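Local coordinates for periplasmic binding protein (Veillonella parvula, PDB 4OVK) that probably captures a solute outside the cell membrane and delivers it to an ABC transporter, as periplasmic binding proteins of this family do, at residues 91-94 with 95-98; 106-109 with 110-113; 17-20 with 21-25; 80-83 with 84-87; 65-69 with 70-74. All coordinates share one frame; numbering follows the deposited sequence.

Contact 1: residues 91-94 with 95-98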
# COMPACT_ATOMS: atom_id res chain seq x y z
N ASN A 91 3.62 -2.41 -20.54
CA ASN A 91 3.24 -2.56 -21.94
C ASN A 91 2.11 -3.56 -22.08
O ASN A 91 2.21 -4.68 -21.62
CB ASN A 91 4.43 -3.02 -22.77
CG ASN A 91 5.54 -2.00 -22.79
OD1 ASN A 91 5.31 -0.83 -23.07
ND2 ASN A 91 6.75 -2.44 -22.49
N VAL A 92 1.05 -3.14 -22.75
CA VAL A 92 -0.14 -3.95 -22.88
C VAL A 92 -0.07 -4.83 -24.13
O VAL A 92 0.29 -4.36 -25.20
CB VAL A 92 -1.40 -3.06 -22.92
CG1 VAL A 92 -2.64 -3.88 -23.24
CG2 VAL A 92 -1.57 -2.35 -21.58
N ASN A 93 -0.42 -6.10 -23.97
CA ASN A 93 -0.59 -7.00 -25.09
C ASN A 93 -2.02 -6.83 -25.61
O ASN A 93 -2.98 -7.38 -25.05
CB ASN A 93 -0.31 -8.44 -24.65
CG ASN A 93 -0.54 -9.46 -25.75
OD1 ASN A 93 -1.18 -9.20 -26.76
ND2 ASN A 93 -0.02 -10.65 -25.54
N PHE A 94 -2.17 -6.06 -26.68
CA PHE A 94 -3.51 -5.69 -27.16
C PHE A 94 -4.29 -6.87 -27.72
O PHE A 94 -5.53 -6.90 -27.60
CB PHE A 94 -3.43 -4.56 -28.18
CG PHE A 94 -2.85 -3.30 -27.63
CD1 PHE A 94 -3.59 -2.48 -26.79
CD2 PHE A 94 -1.55 -2.93 -27.95
CE1 PHE A 94 -3.04 -1.32 -26.27
CE2 PHE A 94 -1.00 -1.77 -27.44
CZ PHE A 94 -1.75 -0.96 -26.60
N GLU A 95 -3.60 -7.84 -28.32
CA GLU A 95 -4.26 -9.07 -28.77
C GLU A 95 -4.92 -9.81 -27.59
O GLU A 95 -6.08 -10.22 -27.66
CB GLU A 95 -3.28 -10.00 -29.50
CG GLU A 95 -3.86 -11.35 -29.88
CD GLU A 95 -2.94 -12.19 -30.74
OE1 GLU A 95 -1.70 -12.01 -30.66
OE2 GLU A 95 -3.45 -13.05 -31.50
N GLU A 96 -4.17 -9.96 -26.50
CA GLU A 96 -4.67 -10.67 -25.32
C GLU A 96 -5.88 -9.96 -24.68
O GLU A 96 -6.87 -10.60 -24.32
CB GLU A 96 -3.53 -10.85 -24.30
CG GLU A 96 -3.88 -11.70 -23.07
CD GLU A 96 -3.30 -13.10 -23.12
OE1 GLU A 96 -2.13 -13.28 -23.54
OE2 GLU A 96 -4.03 -14.05 -22.74
N VAL A 97 -5.82 -8.63 -24.56
CA VAL A 97 -6.91 -7.85 -23.96
C VAL A 97 -8.17 -7.94 -24.80
O VAL A 97 -9.28 -8.01 -24.28
CB VAL A 97 -6.56 -6.35 -23.77
CG1 VAL A 97 -7.69 -5.61 -23.05
CG2 VAL A 97 -5.26 -6.19 -22.99
N ALA A 98 -7.99 -7.94 -26.12
CA ALA A 98 -9.09 -8.06 -27.05
C ALA A 98 -9.79 -9.41 -26.90
O ALA A 98 -11.01 -9.49 -26.99
CB ALA A 98 -8.59 -7.86 -28.48
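Asn93 reaches forward over the first turn of helix 94-100 and takes up the backbone N-H of Glu96. Its CB starts 4.0 Å from Glu96 CB. With CG anti to the backbone N (chi1 177°), the amide then runs beside its own carbonyl and up to the start of the helix, where CG rests 3.6 Å from Glu96 CB. At the tip, OD1 accepts from Glu96 N over 3.1 Å in a nearly straight bond, although the N-H comes from well above the plane of the amide and not on a lone pair. ND2, the other branch, lies alongside Glu96 CB, and the amide stands almost perpendicular to the Glu96 carboxylate. One oxygen of that carboxylate, OE2, takes a weak hydrogen bond from Asn82.

The backbone carbonyl of Asn93 already belongs to the helical ladder, with Val97 N 3.1 Å from Asn93 O. Next to this turn the valines meet crosswise, Val92 CG1 3.5 Å from Val97 CG2, while Phe94 turns to Val114, Lys117 and Leu118 of helix 112-120. An asparagine immediately before the helix, its side-chain oxygen gripping the N-H three residues on, is a classic N-cap.

Contact 2: residues 106-109 with 110-113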
# COMPACT_ATOMS: atom_id res chain seq x y z
N ILE A 106 -8.24 -0.39 -16.35
CA ILE A 106 -7.63 0.69 -15.57
C ILE A 106 -6.19 0.79 -16.04
O ILE A 106 -5.46 -0.21 -16.02
CB ILE A 106 -7.68 0.40 -14.05
CG1 ILE A 106 -9.07 -0.07 -13.61
CG2 ILE A 106 -7.23 1.62 -13.26
CD1 ILE A 106 -10.20 0.90 -13.89
N ILE A 107 -5.78 1.99 -16.46
CA ILE A 107 -4.42 2.26 -16.91
C ILE A 107 -3.87 3.48 -16.19
O ILE A 107 -4.56 4.12 -15.40
CB ILE A 107 -4.35 2.49 -18.44
CG1 ILE A 107 -5.18 3.71 -18.86
CG2 ILE A 107 -4.81 1.24 -19.18
CD1 ILE A 107 -5.00 4.07 -20.33
N TRP A 108 -2.61 3.82 -16.47
CA TRP A 108 -1.96 5.00 -15.92
C TRP A 108 -2.18 6.23 -16.79
O TRP A 108 -2.30 6.13 -18.02
CB TRP A 108 -0.46 4.78 -15.83
CG TRP A 108 -0.01 3.84 -14.76
CD1 TRP A 108 0.69 2.69 -14.94
CD2 TRP A 108 -0.19 3.99 -13.35
NE1 TRP A 108 0.96 2.11 -13.73
CE2 TRP A 108 0.43 2.88 -12.74
CE3 TRP A 108 -0.81 4.95 -12.54
CZ2 TRP A 108 0.45 2.70 -11.35
CZ3 TRP A 108 -0.80 4.76 -11.16
CH2 TRP A 108 -0.17 3.65 -10.58
N ASP A 109 -2.19 7.39 -16.14
CA ASP A 109 -2.30 8.69 -16.84
C ASP A 109 -1.24 8.91 -17.91
O ASP A 109 -1.51 9.57 -18.92
CB ASP A 109 -2.31 9.85 -15.84
CG ASP A 109 -1.08 9.88 -14.96
OD1 ASP A 109 -0.24 8.95 -15.00
OD2 ASP A 109 -0.95 10.86 -14.20
N TYR A 110 -0.05 8.35 -17.71
CA TYR A 110 1.04 8.48 -18.68
C TYR A 110 0.97 7.50 -19.85
O TYR A 110 1.94 7.39 -20.61
CB TYR A 110 2.41 8.38 -17.97
CG TYR A 110 2.78 7.02 -17.39
CD1 TYR A 110 3.34 6.01 -18.19
CD2 TYR A 110 2.59 6.75 -16.04
CE1 TYR A 110 3.67 4.78 -17.66
CE2 TYR A 110 2.93 5.51 -15.50
CZ TYR A 110 3.47 4.54 -16.32
OH TYR A 110 3.80 3.31 -15.80
N GLN A 111 -0.17 6.83 -20.04
CA GLN A 111 -0.36 5.88 -21.15
C GLN A 111 -1.48 6.29 -22.11
O GLN A 111 -2.34 5.47 -22.45
CB GLN A 111 -0.68 4.48 -20.58
CG GLN A 111 0.41 3.89 -19.70
CD GLN A 111 0.05 2.51 -19.18
OE1 GLN A 111 -0.80 2.35 -18.28
NE2 GLN A 111 0.69 1.50 -19.73
N PRO A 112 -1.49 7.55 -22.59
CA PRO A 112 -2.60 7.97 -23.44
C PRO A 112 -2.68 7.17 -24.75
O PRO A 112 -3.78 6.95 -25.26
CB PRO A 112 -2.31 9.45 -23.71
CG PRO A 112 -0.84 9.58 -23.55
CD PRO A 112 -0.47 8.61 -22.46
N GLU A 113 -1.54 6.73 -25.27
CA GLU A 113 -1.52 5.91 -26.49
C GLU A 113 -2.20 4.55 -26.28
O GLU A 113 -2.81 4.00 -27.21
CB GLU A 113 -0.08 5.75 -27.04
CG GLU A 113 0.82 4.73 -26.32
CD GLU A 113 1.30 5.17 -24.94
OE1 GLU A 113 0.98 6.30 -24.51
OE2 GLU A 113 2.02 4.38 -24.29
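Trp108 and Tyr110 run alongside each other in the same direction at the turn where strand 104-108 passes into helix 112-120, the first half of a beta-alpha-beta unit. Their rings are nearly parallel, the tyrosine plane 13° from that of the indole five-membered ring, but offset until little of one ring covers the other. The tryptophan CB lies over one tyrosine face, 3.9 Å from the ring centroid in a CH-pi contact. Tyr110 CE2 in turn sits over the indole, 3.5 Å from Trp108 CG. Tyr110 reaches this place because its CG stands between the backbone N and the carbonyl carbon (chi1 68°), which folds the ring back over the preceding strand end. An edge-to-face partner, Phe90, also packs on Trp108.

The chain reverses here in a type I turn, closed by Gln111 N donating to Trp108 O at 3.0 Å. Gln111 sends its extended side chain back past Ile107 CB, where OE1 accepts from Trp108 N at 3.0 Å, in the carbonyl plane and on a lone pair, while NE2 bonds weakly to Phe90 O. A leucine in its place would probably leave the backbone N-H of Trp108 and the Phe90 carbonyl without these partners. Trp108 CD1 lies 3.3 Å from Tyr110 OH.

Contact 3: residues 17-20 with 21-25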
# COMPACT_ATOMS: atom_id res chain seq x y z
N VAL A 17 -18.13 8.17 -17.56
CA VAL A 17 -17.41 8.42 -16.34
C VAL A 17 -16.23 9.31 -16.67
O VAL A 17 -15.57 9.13 -17.70
CB VAL A 17 -16.92 7.11 -15.70
CG1 VAL A 17 -16.23 7.41 -14.40
CG2 VAL A 17 -18.10 6.19 -15.44
N THR A 18 -15.96 10.28 -15.81
CA THR A 18 -14.82 11.16 -15.98
C THR A 18 -13.66 10.60 -15.17
O THR A 18 -13.80 10.41 -13.96
CB THR A 18 -15.15 12.58 -15.50
OG1 THR A 18 -16.32 13.06 -16.18
CG2 THR A 18 -13.98 13.52 -15.74
N ASP A 19 -12.53 10.31 -15.82
CA ASP A 19 -11.37 9.72 -15.11
C ASP A 19 -10.47 10.81 -14.53
O ASP A 19 -10.84 11.99 -14.53
CB ASP A 19 -10.61 8.70 -15.99
CG ASP A 19 -9.78 9.34 -17.09
OD1 ASP A 19 -9.56 10.56 -17.06
OD2 ASP A 19 -9.33 8.57 -18.00
N LEU A 20 -9.33 10.41 -13.99
CA LEU A 20 -8.49 11.32 -13.20
C LEU A 20 -7.71 12.32 -14.07
O LEU A 20 -7.12 13.26 -13.53
CB LEU A 20 -7.56 10.54 -12.26
CG LEU A 20 -8.17 10.19 -10.89
CD1 LEU A 20 -9.56 9.62 -10.99
CD2 LEU A 20 -7.26 9.25 -10.12
N THR A 21 -7.73 12.13 -15.39
CA THR A 21 -7.15 13.08 -16.33
C THR A 21 -8.21 14.05 -16.86
O THR A 21 -7.90 14.94 -17.66
CB THR A 21 -6.50 12.36 -17.53
OG1 THR A 21 -7.51 11.67 -18.29
CG2 THR A 21 -5.46 11.36 -17.04
N GLY A 22 -9.45 13.89 -16.42
CA GLY A 22 -10.56 14.70 -16.91
C GLY A 22 -11.10 14.22 -18.24
O GLY A 22 -11.85 14.94 -18.90
N THR A 23 -10.74 13.00 -18.63
CA THR A 23 -11.23 12.40 -19.87
C THR A 23 -12.57 11.71 -19.62
O THR A 23 -12.70 10.91 -18.68
CB THR A 23 -10.23 11.36 -20.42
OG1 THR A 23 -8.97 11.99 -20.66
CG2 THR A 23 -10.74 10.73 -21.71
N ASP A 24 -13.56 12.02 -20.45
CA ASP A 24 -14.87 11.38 -20.37
C ASP A 24 -14.81 10.05 -21.12
O ASP A 24 -14.46 10.02 -22.29
CB ASP A 24 -15.97 12.27 -20.96
CG ASP A 24 -16.35 13.42 -20.05
OD1 ASP A 24 -16.00 13.41 -18.85
OD2 ASP A 24 -17.02 14.35 -20.55
N VAL A 25 -15.12 8.96 -20.42
CA VAL A 25 -15.02 7.61 -20.96
C VAL A 25 -16.38 6.95 -20.96
O VAL A 25 -17.00 6.79 -19.90
CB VAL A 25 -14.07 6.73 -20.11
CG1 VAL A 25 -13.94 5.34 -20.73
CG2 VAL A 25 -12.70 7.38 -19.95
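Asp19 and Thr21 grip each other inside a type I turn with a G1 beta bulge, one carboxylate oxygen serving three donors. The aspartate holds CG between its backbone N and carbonyl carbon (chi1 74°), which swings the carboxylate over the turn. OD1 then accepts from Thr21 OG1 at 2.6 Å on the syn side, while Thr21 N at 2.9 Å and Thr23 N at 3.1 Å come to it from opposite faces of the carboxylate. Thr21 adopts the matching conformation, its OG1 likewise between N and the carbonyl carbon (chi1 65°), so that hydroxyl and backbone N-H converge on the same oxygen. The Thr21 hydroxyl itself accepts from Thr23 OG1 at 2.8 Å.

In the same turn, Gly22 N bonds to Asp19 O, and Gly22, with its positive phi, takes the bulge position; Asp19 N donates to Thr23 O at 2.9 Å. In the strands, Thr18 and Asp24 form a non-hydrogen-bonded pair, Thr18 OG1 donating to Asp24 OD1 at 2.7 Å. Val17 and Val25, the adjoining hydrogen-bonded pair, project from the other face.

On that valine side the hairpin of strands 14-18 and 24-28 meets strand 125-128, where Ser127 N binds Asp19 OD2, and Leu142 of helix 133-147.

Contact 4: residues 80-83 with 84-87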
# COMPACT_ATOMS: atom_id res chain seq x y z
N ASN A 80 -7.07 -17.97 -10.59
CA ASN A 80 -7.27 -18.36 -11.98
C ASN A 80 -7.46 -17.19 -12.93
O ASN A 80 -7.82 -17.40 -14.08
CB ASN A 80 -8.48 -19.27 -12.08
CG ASN A 80 -8.38 -20.44 -11.15
OD1 ASN A 80 -7.39 -21.16 -11.17
ND2 ASN A 80 -9.38 -20.60 -10.29
N VAL A 81 -7.21 -15.98 -12.47
CA VAL A 81 -7.36 -14.79 -13.32
C VAL A 81 -6.17 -14.65 -14.26
O VAL A 81 -5.04 -15.02 -13.92
CB VAL A 81 -7.47 -13.51 -12.44
CG1 VAL A 81 -6.12 -13.17 -11.82
CG2 VAL A 81 -7.95 -12.33 -13.22
N ASN A 82 -6.41 -14.07 -15.42
CA ASN A 82 -5.34 -13.72 -16.34
C ASN A 82 -4.38 -12.71 -15.75
O ASN A 82 -4.81 -11.69 -15.22
CB ASN A 82 -5.96 -13.10 -17.58
CG ASN A 82 -4.92 -12.72 -18.63
OD1 ASN A 82 -4.14 -11.79 -18.45
ND2 ASN A 82 -4.93 -13.44 -19.71
N SER A 83 -3.08 -13.00 -15.81
CA SER A 83 -2.05 -12.00 -15.47
C SER A 83 -1.00 -11.83 -16.57
O SER A 83 0.14 -11.40 -16.31
CB SER A 83 -1.37 -12.38 -14.17
OG SER A 83 -0.73 -13.63 -14.27
N SER A 84 -1.37 -12.18 -17.80
CA SER A 84 -0.45 -12.16 -18.93
C SER A 84 -0.64 -10.97 -19.86
O SER A 84 0.14 -10.77 -20.79
CB SER A 84 -0.60 -13.46 -19.71
OG SER A 84 -1.90 -13.56 -20.29
N PHE A 85 -1.68 -10.17 -19.62
CA PHE A 85 -2.09 -9.17 -20.61
C PHE A 85 -1.24 -7.89 -20.59
O PHE A 85 -1.36 -7.05 -21.48
CB PHE A 85 -3.57 -8.83 -20.42
CG PHE A 85 -3.84 -7.82 -19.36
CD1 PHE A 85 -3.95 -8.19 -18.02
CD2 PHE A 85 -3.99 -6.49 -19.70
CE1 PHE A 85 -4.19 -7.22 -17.08
CE2 PHE A 85 -4.24 -5.53 -18.75
CZ PHE A 85 -4.33 -5.89 -17.44
N VAL A 86 -0.38 -7.77 -19.58
CA VAL A 86 0.50 -6.61 -19.39
C VAL A 86 1.84 -7.08 -18.80
O VAL A 86 1.86 -7.99 -17.97
CB VAL A 86 -0.19 -5.54 -18.48
CG1 VAL A 86 -0.47 -6.06 -17.08
CG2 VAL A 86 0.62 -4.26 -18.43
N ASP A 87 2.95 -6.46 -19.22
CA ASP A 87 4.28 -6.85 -18.72
C ASP A 87 4.78 -5.91 -17.60
O ASP A 87 4.05 -5.04 -17.16
CB ASP A 87 5.29 -6.95 -19.90
CG ASP A 87 5.72 -5.60 -20.45
OD1 ASP A 87 5.44 -4.56 -19.81
OD2 ASP A 87 6.35 -5.57 -21.53
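Asn82 bends its amide forward over the next two residues and offers OD1 to the N-H of Ser84, much as in an Asx turn, within the long irregular connection between helices 71-74 and 94-100. The distance from Ser84 N to Asn82 OD1 is 2.9 Å; the N-H approaches from above the plane of the amide, not on a lone pair. The same oxygen takes a second, weak hydrogen bond from Phe85 N at 3.2 Å, its angle at the hydrogen only 123°. Two successive backbone donors in a stretch without helix or strand thus share one side-chain acceptor. This depends on CG lying anti to the backbone N (chi1 -179°), which carries the amide forward beside its own carbonyl.

The other half of the amide is also engaged: ND2 gives a weak hydrogen bond to Glu96 of helix 94-100, while Ser84 OG lies 3.1 Å from Asn82 ND2. An alanine here is likely to leave the N-H groups of Ser84 and Phe85 without this acceptor and the bend between them freer to shift.

Further along, Asp87 OD1 receives the backbone N-H of Asn91 and, weakly, that of Asn89, so a carboxylate does for these residues what the Asn82 amide does earlier. Phe85 is buried, its side chain against Val97 and Val37, with Val86 CG1 over one ring face. At the ring edge, near its plane, Asn82 OD1 stands 3.6 Å from Phe85 CD1.

Contact 5: residues 65-69 with 70-74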
# COMPACT_ATOMS: atom_id res chain seq x y z
N SER A 65 2.24 -10.58 -5.51
CA SER A 65 1.88 -10.03 -4.19
C SER A 65 0.67 -10.75 -3.57
O SER A 65 0.68 -11.07 -2.38
CB SER A 65 1.62 -8.53 -4.27
OG SER A 65 1.19 -8.02 -3.01
N TYR A 66 -0.35 -10.99 -4.39
CA TYR A 66 -1.53 -11.75 -3.97
C TYR A 66 -1.17 -13.11 -3.33
O TYR A 66 -1.71 -13.46 -2.27
CB TYR A 66 -2.46 -11.93 -5.17
CG TYR A 66 -3.47 -13.03 -5.10
CD1 TYR A 66 -4.72 -12.82 -4.53
CD2 TYR A 66 -3.18 -14.29 -5.63
CE1 TYR A 66 -5.67 -13.84 -4.49
CE2 TYR A 66 -4.12 -15.30 -5.60
CZ TYR A 66 -5.35 -15.09 -5.03
OH TYR A 66 -6.26 -16.12 -5.03
N GLU A 67 -0.24 -13.84 -3.95
CA GLU A 67 0.12 -15.17 -3.50
C GLU A 67 0.77 -15.09 -2.12
O GLU A 67 0.68 -16.04 -1.35
CB GLU A 67 1.08 -15.87 -4.47
CG GLU A 67 0.54 -16.16 -5.87
CD GLU A 67 -0.62 -17.14 -5.91
OE1 GLU A 67 -0.90 -17.84 -4.92
OE2 GLU A 67 -1.25 -17.23 -6.98
N ALA A 68 1.42 -13.97 -1.82
CA ALA A 68 2.20 -13.80 -0.58
C ALA A 68 1.42 -13.17 0.58
O ALA A 68 1.97 -12.99 1.67
CB ALA A 68 3.42 -12.95 -0.86
N SER A 69 0.17 -12.82 0.36
CA SER A 69 -0.57 -12.07 1.36
C SER A 69 -1.91 -12.72 1.69
O SER A 69 -2.34 -13.68 1.06
CB SER A 69 -0.80 -10.64 0.88
OG SER A 69 -1.79 -10.60 -0.13
N ILE A 70 -2.56 -12.14 2.70
CA ILE A 70 -3.91 -12.53 3.14
C ILE A 70 -4.93 -12.40 2.00
O ILE A 70 -5.97 -13.04 2.02
CB ILE A 70 -4.36 -11.67 4.35
CG1 ILE A 70 -5.66 -12.19 4.99
CG2 ILE A 70 -4.58 -10.20 3.97
CD1 ILE A 70 -5.47 -13.32 5.97
N PHE A 71 -4.60 -11.58 0.99
CA PHE A 71 -5.43 -11.44 -0.21
C PHE A 71 -5.81 -12.82 -0.78
O PHE A 71 -6.96 -13.05 -1.19
CB PHE A 71 -4.65 -10.61 -1.27
CG PHE A 71 -5.49 -9.93 -2.32
CD1 PHE A 71 -6.88 -10.05 -2.37
CD2 PHE A 71 -4.86 -9.17 -3.29
CE1 PHE A 71 -7.61 -9.41 -3.36
CE2 PHE A 71 -5.58 -8.53 -4.28
CZ PHE A 71 -6.96 -8.66 -4.31
N LYS A 72 -4.86 -13.74 -0.79
CA LYS A 72 -5.12 -15.11 -1.30
C LYS A 72 -6.25 -15.81 -0.54
O LYS A 72 -7.06 -16.51 -1.14
CB LYS A 72 -3.86 -15.98 -1.24
CG LYS A 72 -4.06 -17.33 -1.92
CD LYS A 72 -2.75 -18.08 -2.10
CE LYS A 72 -2.97 -19.46 -2.69
NZ LYS A 72 -3.49 -19.43 -4.09
N THR A 73 -6.33 -15.58 0.76
CA THR A 73 -7.41 -16.14 1.58
C THR A 73 -8.73 -15.44 1.33
O THR A 73 -9.77 -16.09 1.21
CB THR A 73 -7.07 -16.01 3.06
OG1 THR A 73 -5.86 -16.72 3.31
CG2 THR A 73 -8.17 -16.58 3.93
N LEU A 74 -8.69 -14.11 1.24
CA LEU A 74 -9.90 -13.33 0.97
C LEU A 74 -10.51 -13.62 -0.40
O LEU A 74 -11.72 -13.58 -0.54
CB LEU A 74 -9.61 -11.83 1.01
CG LEU A 74 -9.00 -11.27 2.28
CD1 LEU A 74 -8.68 -9.81 2.09
CD2 LEU A 74 -9.93 -11.48 3.44
O HOH W 1 -6.23 -19.34 -4.40
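Ile70 follows directly on Ser69 in the short bend that joins helix 60-67 to helix 71-74. The isoleucine side chain heads off to Tyr314 and Glu326, in helices of the C-terminal part of the chain.

Phe71 comes next. In the modelled conformer Ser69 OG accepts from Phe71 N at 3.2 Å, a helix cap made less certain by the serine's second conformer. The Phe71 ring receives Tyr66 in a T-shaped pair: the tyrosine edge points at the phenylalanine face, with planes 76° apart and Tyr66 CD1 3.7 Å from Phe71 CG. Tyr46 makes another edge-to-face pair with Phe71.

Lys72 N then donates to Ser69 O at 3.1 Å. Its side chain crosses the tyrosine at about a right angle, with CB over one face of the ring. From CG, anti to the backbone N (chi1 -172°), the chain stays extended as far as CE and bends at the last torsion. The resulting salt bridge uses the syn lone pair of Glu67 OE1, 3.2 Å from Lys72 NZ; the ammonium's stronger partner is Glu79, also in a salt bridge. Tyr66 OH, whose main partner is the carbonyl of Ala75, also accepts from a water 3.3 Å away, which itself accepts from Lys72 NZ at 2.8 Å.

How the contacts relate
Along the chain the order is contact 3, contact 5, contact 4, contact 1, contact 2. Contacts 4 and 1 sit together, centres about 10 Å apart, because the loop of 80-87 runs against the start of helix 94-100: Phe85 O meets Asn93 N, and the Phe85 ring packs on Val97. From that helix the chain enters strand 104-108, at whose end contact 2 lies. Contact 3 touches contact 2 through Thr21 and Asp109, centres about 11 Å apart. Contacts 1 to 4 thus mark turns and a helix start around one of the two parallel sheets, beside the small hairpin. Contact 5, centred about 16 Å from contact 4 and farthest, about 31 Å, from contact 3, joins helices 60-67 and 71-74 to the C-terminal helices.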